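PDB 1ID2: amicyanin from Paracoccus versutus, which probably carries electrons as a type 1 blue copper protein, shuttling them through a single copper ion bound in a cupredoxin beta-barrel. Local coordinates for residues T7-V12 and R69-T74; Y45-E50 and D76-I81. One frame throughout, in Å; residues are numbered along the deposited sequence.

Contact 1. Residues T7-V12 and R69-T74; sequences TSEKPV and RGEMMT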
ATOM      1  N   THR A   7      -8.504  -5.276   5.152  1.00 48.18           N
ATOM      2  CA  THR A   7      -7.904  -6.586   5.326  1.00 87.85           C
ATOM      3  C   THR A   7      -7.343  -6.817   6.741  1.00 83.14           C
ATOM      4  O   THR A   7      -8.087  -7.110   7.689  1.00 31.99           O
ATOM      5  CB  THR A   7      -6.794  -6.732   4.253  1.00 61.68           C
ATOM      6  OG1 THR A   7      -7.171  -5.954   3.098  1.00 40.21           O
ATOM      7  CG2 THR A   7      -6.587  -8.210   3.853  1.00 42.69           C
ATOM      8  N   SER A   8      -6.042  -6.609   6.896  1.00 67.61           N
ATOM      9  CA  SER A   8      -5.379  -6.897   8.152  1.00 36.31           C
ATOM     10  C   SER A   8      -4.659  -5.630   8.576  1.00 21.19           C
ATOM     11  O   SER A   8      -3.994  -4.982   7.761  1.00 40.13           O
ATOM     12  CB  SER A   8      -4.384  -8.055   7.959  1.00 38.68           C
ATOM     13  OG  SER A   8      -3.685  -8.369   9.150  1.00 57.19           O
ATOM     14  N   GLU A   9      -5.005  -5.161   9.763  1.00 17.29           N
ATOM     15  CA  GLU A   9      -4.236  -4.123  10.429  1.00 29.94           C
ATOM     16  C   GLU A   9      -2.759  -4.515  10.410  1.00 17.42           C
ATOM     17  O   GLU A   9      -1.903  -3.701  10.059  1.00 31.84           O
ATOM     18  CB  GLU A   9      -4.717  -3.957  11.873  1.00 41.05           C
ATOM     19  CG  GLU A   9      -4.349  -2.624  12.507  1.00 62.41           C
ATOM     20  CD  GLU A   9      -4.625  -2.588  13.999  1.00 63.93           C
ATOM     21  OE1 GLU A   9      -5.505  -1.810  14.424  1.00 66.28           O
ATOM     22  OE2 GLU A   9      -3.957  -3.332  14.750  1.00 68.50           O
ATOM     23  N   LYS A  10      -2.493  -5.792  10.680  1.00 30.82           N
ATOM     24  CA  LYS A  10      -1.134  -6.329  10.825  1.00 18.20           C
ATOM     25  C   LYS A  10      -0.534  -6.642   9.438  1.00 18.07           C
ATOM     26  O   LYS A  10      -1.238  -7.146   8.549  1.00 22.54           O
ATOM     27  CB  LYS A  10      -1.199  -7.600  11.680  1.00 23.17           C
ATOM     28  CG  LYS A  10       0.129  -8.253  12.014  1.00 21.49           C
ATOM     29  CD  LYS A  10      -0.110  -9.485  12.873  1.00 18.87           C
ATOM     30  CE  LYS A  10       1.086 -10.419  12.887  1.00 20.52           C
ATOM     31  NZ  LYS A  10       0.739 -11.712  13.543  1.00 20.13           N
ATOM     32  N   PRO A  11       0.781  -6.378   9.243  1.00 16.77           N
ATOM     33  CA  PRO A  11       1.530  -7.007   8.134  1.00 30.90           C
ATOM     34  C   PRO A  11       1.476  -8.542   8.156  1.00 36.14           C
ATOM     35  O   PRO A  11       1.521  -9.157   9.229  1.00 23.40           O
ATOM     36  CB  PRO A  11       2.970  -6.490   8.323  1.00 13.05           C
ATOM     37  CG  PRO A  11       2.805  -5.215   9.083  1.00 24.96           C
ATOM     38  CD  PRO A  11       1.646  -5.481  10.031  1.00 16.99           C
ATOM     39  N   VAL A  12       1.306  -9.143   6.977  1.00 27.08           N
ATOM     40  CA  VAL A  12       1.389 -10.592   6.821  1.00 17.84           C
ATOM     41  C   VAL A  12       2.733 -10.992   6.228  1.00 22.99           C
ATOM     42  O   VAL A  12       3.550 -10.143   5.888  1.00 30.10           O
ATOM     43  CB  VAL A  12       0.250 -11.173   5.929  1.00 11.90           C
ATOM     44  CG1 VAL A  12      -1.090 -10.778   6.484  1.00 25.22           C
ATOM     45  CG2 VAL A  12       0.395 -10.735   4.496  1.00 16.33           C
ATOM     46  N   ARG A  69      -2.460   5.688   8.249  1.00  8.30           N
ATOM     47  CA  ARG A  69      -1.084   5.261   8.344  1.00 11.82           C
ATOM     48  C   ARG A  69      -1.055   3.757   8.516  1.00 20.42           C
ATOM     49  O   ARG A  69      -1.524   3.255   9.523  1.00 24.73           O
ATOM     50  CB  ARG A  69      -0.425   5.916   9.544  1.00 18.86           C
ATOM     51  CG  ARG A  69       1.083   5.957   9.464  1.00 60.70           C
ATOM     52  CD  ARG A  69       1.727   5.596  10.792  1.00 62.97           C
ATOM     53  NE  ARG A  69       1.989   4.160  10.883  1.00115.62           N
ATOM     54  CZ  ARG A  69       3.165   3.617  11.194  1.00 97.22           C
ATOM     55  NH1 ARG A  69       4.230   4.379  11.439  1.00 87.30           N
ATOM     56  NH2 ARG A  69       3.254   2.302  11.342  1.00 54.25           N
ATOM     57  N   GLY A  70      -0.515   3.043   7.538  1.00 12.39           N
ATOM     58  CA  GLY A  70      -0.445   1.597   7.639  1.00 17.69           C
ATOM     59  C   GLY A  70       0.626   1.228   8.646  1.00 12.07           C
ATOM     60  O   GLY A  70       1.503   2.037   8.929  1.00 23.55           O
ATOM     61  N   GLU A  71       0.582   0.012   9.169  1.00 32.43           N
ATOM     62  CA  GLU A  71       1.630  -0.470  10.066  1.00 17.05           C
ATOM     63  C   GLU A  71       2.918  -0.734   9.290  1.00 12.96           C
ATOM     64  O   GLU A  71       2.879  -0.994   8.081  1.00 15.97           O
ATOM     65  CB  GLU A  71       1.168  -1.754  10.754  1.00 22.65           C
ATOM     66  CG  GLU A  71       0.259  -1.517  11.953  1.00 33.06           C
ATOM     67  CD  GLU A  71      -0.020  -2.788  12.749  1.00 59.66           C
ATOM     68  OE1 GLU A  71       0.925  -3.561  13.036  1.00 49.91           O
ATOM     69  OE2 GLU A  71      -1.193  -3.005  13.113  1.00 38.72           O
ATOM     70  N   MET A  72       4.056  -0.599   9.973  1.00 15.15           N
ATOM     71  CA  MET A  72       5.391  -0.830   9.380  1.00 20.28           C
ATOM     72  C   MET A  72       5.667  -2.303   9.027  1.00 22.05           C
ATOM     73  O   MET A  72       5.331  -3.194   9.804  1.00 18.76           O
ATOM     74  CB  MET A  72       6.486  -0.348  10.338  1.00 19.33           C
ATOM     75  CG  MET A  72       6.345   1.105  10.795  1.00 41.28           C
ATOM     76  SD  MET A  72       6.441   2.300   9.455  1.00 30.35           S
ATOM     77  CE  MET A  72       7.998   1.873   8.884  1.00 13.50           C
ATOM     78  N   MET A  73       6.158  -2.544   7.811  1.00 15.83           N
ATOM     79  CA  MET A  73       6.617  -3.866   7.376  1.00  7.95           C
ATOM     80  C   MET A  73       8.110  -3.882   7.593  1.00 20.39           C
ATOM     81  O   MET A  73       8.805  -2.870   7.409  1.00 15.11           O
ATOM     82  CB  MET A  73       6.381  -4.107   5.879  1.00 14.61           C
ATOM     83  CG  MET A  73       4.932  -4.131   5.428  1.00 17.60           C
ATOM     84  SD  MET A  73       4.711  -3.861   3.631  1.00 21.25           S
ATOM     85  CE  MET A  73       4.270  -2.118   3.588  1.00 11.06           C
ATOM     86  N   THR A  74       8.578  -4.996   8.124  1.00 15.47           N
ATOM     87  CA  THR A  74       9.984  -5.297   8.106  1.00 12.96           C
ATOM     88  C   THR A  74      10.177  -6.230   6.930  1.00  2.00           C
ATOM     89  O   THR A  74       9.259  -6.402   6.095  1.00 16.72           O
ATOM     90  CB  THR A  74      10.419  -5.962   9.416  1.00 20.10           C
ATOM     91  OG1 THR A  74       9.718  -7.198   9.594  1.00 27.85           O
ATOM     92  CG2 THR A  74      10.095  -5.054  10.585  1.00 22.45           C
TER
HETATM   93  O   HOH W   1      -2.440  -1.069   9.472  1.00 28.62           O
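The flat groups here are the carboxylates of Glu9 and Glu71, their planes turned 56° apart on side chains that cross obliquely. The Glu71 chain is extended, with CG anti to its carbonyl carbon (chi1 -81°), and this brings OE2 alongside Glu9, 3.2 Å from each of Glu9 CG, OE2 and the backbone O. The oxygen pairs set acceptor against acceptor and cannot bond as carboxylates; the approach of like charges would tend to raise the pKa of one of the acids. The puckered, apolar ring of Pro11 crosses the Glu71 side chain at about a right angle; its CD lies 3.6 Å from Glu71 OE1, and its CG presses on Met72 O at 3.3 Å. Pro11 CB meets Met73 CG at 4.2 Å, an apolar touch. Residues 7-11 are the irregular part of strand 4-13, an edge strand of the cupredoxin barrel, which resumes at Val12. The turn is pinned from within by Ser8 OG, which donates to a lone pair of Lys10 O in the carbonyl plane (2.8 Å). No direct hydrogen bond joins the segments; a water bridges them, donating to Glu9 O (2.7 Å) and accepting from Glu71 N. Met72, whose CB points away from 7-12, packs on Pro53 and Asn55, its side chain about 6 Å from the copper, while the backbone of Met73 is hydrogen-bonded to that of the copper ligand His54.

Contact 2. Residues Y45-E50 and D76-I81; sequences YWVNGE and DQAYAI
Strands 45-48 and 77-81 run antiparallel, their short axes approaching to 4.5 Å. The tight part is the middle, where Trp46 and Tyr79 form a hydrogen-bonded pair: Trp46 N to Tyr79 O and Tyr79 N to Trp46 O are both 2.8 Å, each donor in the acceptor's carbonyl plane. On one face of the sheet Tyr45 has CG anti to its carbonyl carbon (chi1 -69°), and the Ala80 methyl sits over one face of its ring, a CH-pi contact with CB 3.8 Å from the centroid, displaced toward the CD2-CE2 side. An alanine at Tyr45 removes the ring, and would probably leave the Ala80 methyl less covered on that side of the sheet. Next along it, Val47 CG2 packs on Ala78 CB at 3.7 Å. On the buried other face, the indole of Trp46 brings CE3 edge-on to within 3.5 Å of Tyr79 O and CZ3 against Ile81 CG1, while Tyr91 stacks edge-to-face with it. Backbone bonding persists through Asn48 N to Gln77 O and on to Asp76 N with Asn48 O, short at 2.5 Å though bent (135°). The loose, solvent side is the exposed Asp76 side chain with Gly49, linked by a water that donates to Asp76 OD2 and, weakly, to Gly49 O. Buried Asn48 OD1 accepts Glu50 N from above its carbonyl plane (3.1 Å), an Asx turn, and ND2 donates to Met52 O and Met73 O. The antiparallel pair belongs to a sheet of the cupredoxin beta-barrel, and the Glu50 OE2-His54 NE2 bond at its end probably helps orient that copper ligand.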
ATOM      1  N   TYR A  45      -1.072  -5.461  -2.912  1.00 14.85           N
ATOM      2  CA  TYR A  45      -0.156  -5.810  -1.837  1.00  6.51           C
ATOM      3  C   TYR A  45       1.160  -5.091  -2.041  1.00  3.80           C
ATOM      4  O   TYR A  45       1.569  -4.843  -3.172  1.00  6.91           O
ATOM      5  CB  TYR A  45       0.102  -7.320  -1.816  1.00 13.04           C
ATOM      6  CG  TYR A  45      -1.093  -8.153  -1.388  1.00 11.31           C
ATOM      7  CD1 TYR A  45      -2.170  -8.362  -2.247  1.00 15.90           C
ATOM      8  CD2 TYR A  45      -1.111  -8.784  -0.159  1.00 14.67           C
ATOM      9  CE1 TYR A  45      -3.233  -9.171  -1.877  1.00 17.02           C
ATOM     10  CE2 TYR A  45      -2.153  -9.623   0.204  1.00 13.57           C
ATOM     11  CZ  TYR A  45      -3.208  -9.806  -0.649  1.00 19.22           C
ATOM     12  OH  TYR A  45      -4.238 -10.638  -0.269  1.00 40.44           O
ATOM     13  N   TRP A  46       1.750  -4.656  -0.937  1.00  9.49           N
ATOM     14  CA  TRP A  46       3.093  -4.105  -0.924  1.00  9.54           C
ATOM     15  C   TRP A  46       3.921  -5.125  -0.190  1.00 11.92           C
ATOM     16  O   TRP A  46       3.419  -5.756   0.725  1.00  5.91           O
ATOM     17  CB  TRP A  46       3.135  -2.785  -0.156  1.00  7.95           C
ATOM     18  CG  TRP A  46       2.578  -1.638  -0.924  1.00 16.37           C
ATOM     19  CD1 TRP A  46       3.268  -0.767  -1.711  1.00  4.79           C
ATOM     20  CD2 TRP A  46       1.190  -1.269  -1.020  1.00 13.85           C
ATOM     21  NE1 TRP A  46       2.400   0.107  -2.307  1.00 13.45           N
ATOM     22  CE2 TRP A  46       1.128  -0.178  -1.905  1.00 10.45           C
ATOM     23  CE3 TRP A  46       0.014  -1.749  -0.434  1.00 16.59           C
ATOM     24  CZ2 TRP A  46      -0.095   0.439  -2.221  1.00 12.70           C
ATOM     25  CZ3 TRP A  46      -1.187  -1.136  -0.751  1.00 13.86           C
ATOM     26  CH2 TRP A  46      -1.232  -0.053  -1.633  1.00 16.99           C
ATOM     27  N   VAL A  47       5.133  -5.375  -0.672  1.00  8.86           N
ATOM     28  CA  VAL A  47       6.048  -6.316  -0.013  1.00 10.26           C
ATOM     29  C   VAL A  47       7.409  -5.643   0.156  1.00 11.38           C
ATOM     30  O   VAL A  47       8.024  -5.174  -0.799  1.00  8.92           O
ATOM     31  CB  VAL A  47       6.243  -7.624  -0.845  1.00 20.94           C
ATOM     32  CG1 VAL A  47       7.227  -8.549  -0.145  1.00 14.70           C
ATOM     33  CG2 VAL A  47       4.909  -8.337  -1.045  1.00 24.62           C
ATOM     34  N   ASN A  48       7.851  -5.541   1.399  1.00 12.66           N
ATOM     35  CA  ASN A  48       9.112  -4.923   1.712  1.00 12.69           C
ATOM     36  C   ASN A  48      10.253  -5.928   1.556  1.00 21.56           C
ATOM     37  O   ASN A  48      10.252  -6.983   2.204  1.00 11.89           O
ATOM     38  CB  ASN A  48       9.090  -4.385   3.154  1.00 13.66           C
ATOM     39  CG  ASN A  48      10.348  -3.591   3.490  1.00 11.83           C
ATOM     40  OD1 ASN A  48      11.108  -3.251   2.607  1.00 21.12           O
ATOM     41  ND2 ASN A  48      10.560  -3.297   4.770  1.00  6.75           N
ATOM     42  N   GLY A  49      11.199  -5.608   0.687  1.00 15.65           N
ATOM     43  CA  GLY A  49      12.304  -6.502   0.451  1.00  8.57           C
ATOM     44  C   GLY A  49      13.499  -6.250   1.348  1.00 23.60           C
ATOM     45  O   GLY A  49      14.426  -7.046   1.343  1.00 18.98           O
ATOM     46  N   GLU A  50      13.515  -5.155   2.102  1.00 13.86           N
ATOM     47  CA  GLU A  50      14.729  -4.781   2.820  1.00  8.91           C
ATOM     48  C   GLU A  50      14.521  -4.656   4.314  1.00  7.05           C
ATOM     49  O   GLU A  50      13.381  -4.594   4.784  1.00 17.22           O
ATOM     50  CB  GLU A  50      15.318  -3.479   2.250  1.00 13.05           C
ATOM     51  CG  GLU A  50      14.335  -2.327   2.054  1.00 11.84           C
ATOM     52  CD  GLU A  50      14.963  -1.129   1.336  1.00 19.95           C
ATOM     53  OE1 GLU A  50      15.943  -1.314   0.590  1.00 20.25           O
ATOM     54  OE2 GLU A  50      14.441  -0.004   1.476  1.00 17.22           O
ATOM     55  N   ASP A  76      10.505  -8.738   4.034  1.00 28.44           N
ATOM     56  CA  ASP A  76       9.538  -9.716   3.520  1.00 28.87           C
ATOM     57  C   ASP A  76       8.248  -9.846   4.293  1.00 35.13           C
ATOM     58  O   ASP A  76       7.637 -10.915   4.319  1.00 33.08           O
ATOM     59  CB  ASP A  76      10.172 -11.097   3.354  1.00 33.96           C
ATOM     60  CG  ASP A  76      11.341 -11.074   2.418  1.00 51.62           C
ATOM     61  OD1 ASP A  76      12.413 -11.523   2.874  1.00 23.46           O
ATOM     62  OD2 ASP A  76      11.207 -10.533   1.280  1.00 39.17           O
ATOM     63  N   GLN A  77       7.785  -8.741   4.851  1.00 13.72           N
ATOM     64  CA  GLN A  77       6.391  -8.656   5.200  1.00  5.25           C
ATOM     65  C   GLN A  77       5.655  -8.001   4.062  1.00 15.26           C
ATOM     66  O   GLN A  77       6.265  -7.479   3.115  1.00 13.83           O
ATOM     67  CB  GLN A  77       6.235  -7.900   6.507  1.00  2.00           C
ATOM     68  CG  GLN A  77       6.852  -8.688   7.618  1.00 16.91           C
ATOM     69  CD  GLN A  77       6.561  -8.121   8.975  1.00 20.69           C
ATOM     70  OE1 GLN A  77       6.716  -6.922   9.214  1.00 24.29           O
ATOM     71  NE2 GLN A  77       6.208  -8.993   9.902  1.00 94.05           N
ATOM     72  N   ALA A  78       4.355  -8.231   4.039  1.00 16.85           N
ATOM     73  CA  ALA A  78       3.529  -7.707   2.989  1.00  9.86           C
ATOM     74  C   ALA A  78       2.338  -6.976   3.631  1.00 21.64           C
ATOM     75  O   ALA A  78       2.111  -7.094   4.834  1.00 12.48           O
ATOM     76  CB  ALA A  78       3.084  -8.845   2.090  1.00  9.99           C
ATOM     77  N   TYR A  79       1.645  -6.146   2.858  1.00 19.55           N
ATOM     78  CA  TYR A  79       0.515  -5.384   3.381  1.00 16.62           C
ATOM     79  C   TYR A  79      -0.508  -5.147   2.279  1.00 15.79           C
ATOM     80  O   TYR A  79      -0.137  -4.934   1.123  1.00 23.11           O
ATOM     81  CB  TYR A  79       1.014  -4.059   3.955  1.00 12.95           C
ATOM     82  CG  TYR A  79      -0.006  -3.302   4.771  1.00 17.23           C
ATOM     83  CD1 TYR A  79      -0.717  -2.256   4.200  1.00 11.11           C
ATOM     84  CD2 TYR A  79      -0.210  -3.583   6.122  1.00  9.89           C
ATOM     85  CE1 TYR A  79      -1.591  -1.505   4.931  1.00 11.60           C
ATOM     86  CE2 TYR A  79      -1.099  -2.820   6.873  1.00 19.38           C
ATOM     87  CZ  TYR A  79      -1.777  -1.775   6.258  1.00 17.23           C
ATOM     88  OH  TYR A  79      -2.632  -0.952   6.944  1.00 21.23           O
ATOM     89  N   ALA A  80      -1.788  -5.297   2.621  1.00 14.60           N
ATOM     90  CA  ALA A  80      -2.865  -5.289   1.635  1.00  8.67           C
ATOM     91  C   ALA A  80      -3.875  -4.199   1.919  1.00 20.24           C
ATOM     92  O   ALA A  80      -4.265  -3.977   3.068  1.00 11.36           O
ATOM     93  CB  ALA A  80      -3.572  -6.633   1.614  1.00 15.76           C
ATOM     94  N   ILE A  81      -4.311  -3.552   0.850  1.00 13.39           N
ATOM     95  CA  ILE A  81      -5.380  -2.582   0.902  1.00 13.66           C
ATOM     96  C   ILE A  81      -6.276  -2.881  -0.282  1.00 16.88           C
ATOM     97  O   ILE A  81      -5.793  -3.012  -1.427  1.00  8.43           O
ATOM     98  CB  ILE A  81      -4.862  -1.109   0.794  1.00 15.32           C
ATOM     99  CG1 ILE A  81      -3.921  -0.786   1.945  1.00  7.78           C
ATOM    100  CG2 ILE A  81      -6.040  -0.146   0.855  1.00  6.58           C
ATOM    101  CD1 ILE A  81      -3.404   0.642   1.948  1.00 12.66           C
TER
HETATM  102  O   HOH W   2      13.618  -9.867  -0.349  1.00 46.25           O

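Overall arrangement
The two contacts lie 8 Å apart, centre to centre, and cross along the chain: 7-12, 45-50, 69-74, then 76-81. Both reach the same five-stranded sheet, so that contact 2 pairs two strands inside the sheet while contact 1 joins its edge strand to the loop that precedes 77-83. They touch directly: Val12 O and Ala78 N are probably hydrogen-bonded at 2.8 Å, and Gly70 CA packs on Tyr79 OH at 3.4 Å. Both approach the copper bound by His54, Cys93, His96 and Met99, contact 1 through Met72 and contact 2 through Asn48. Strand 77-83 carries strand 4-13 along one edge and 43-48 along the other, while the chain from 69 to 76 leads from beside the copper into it.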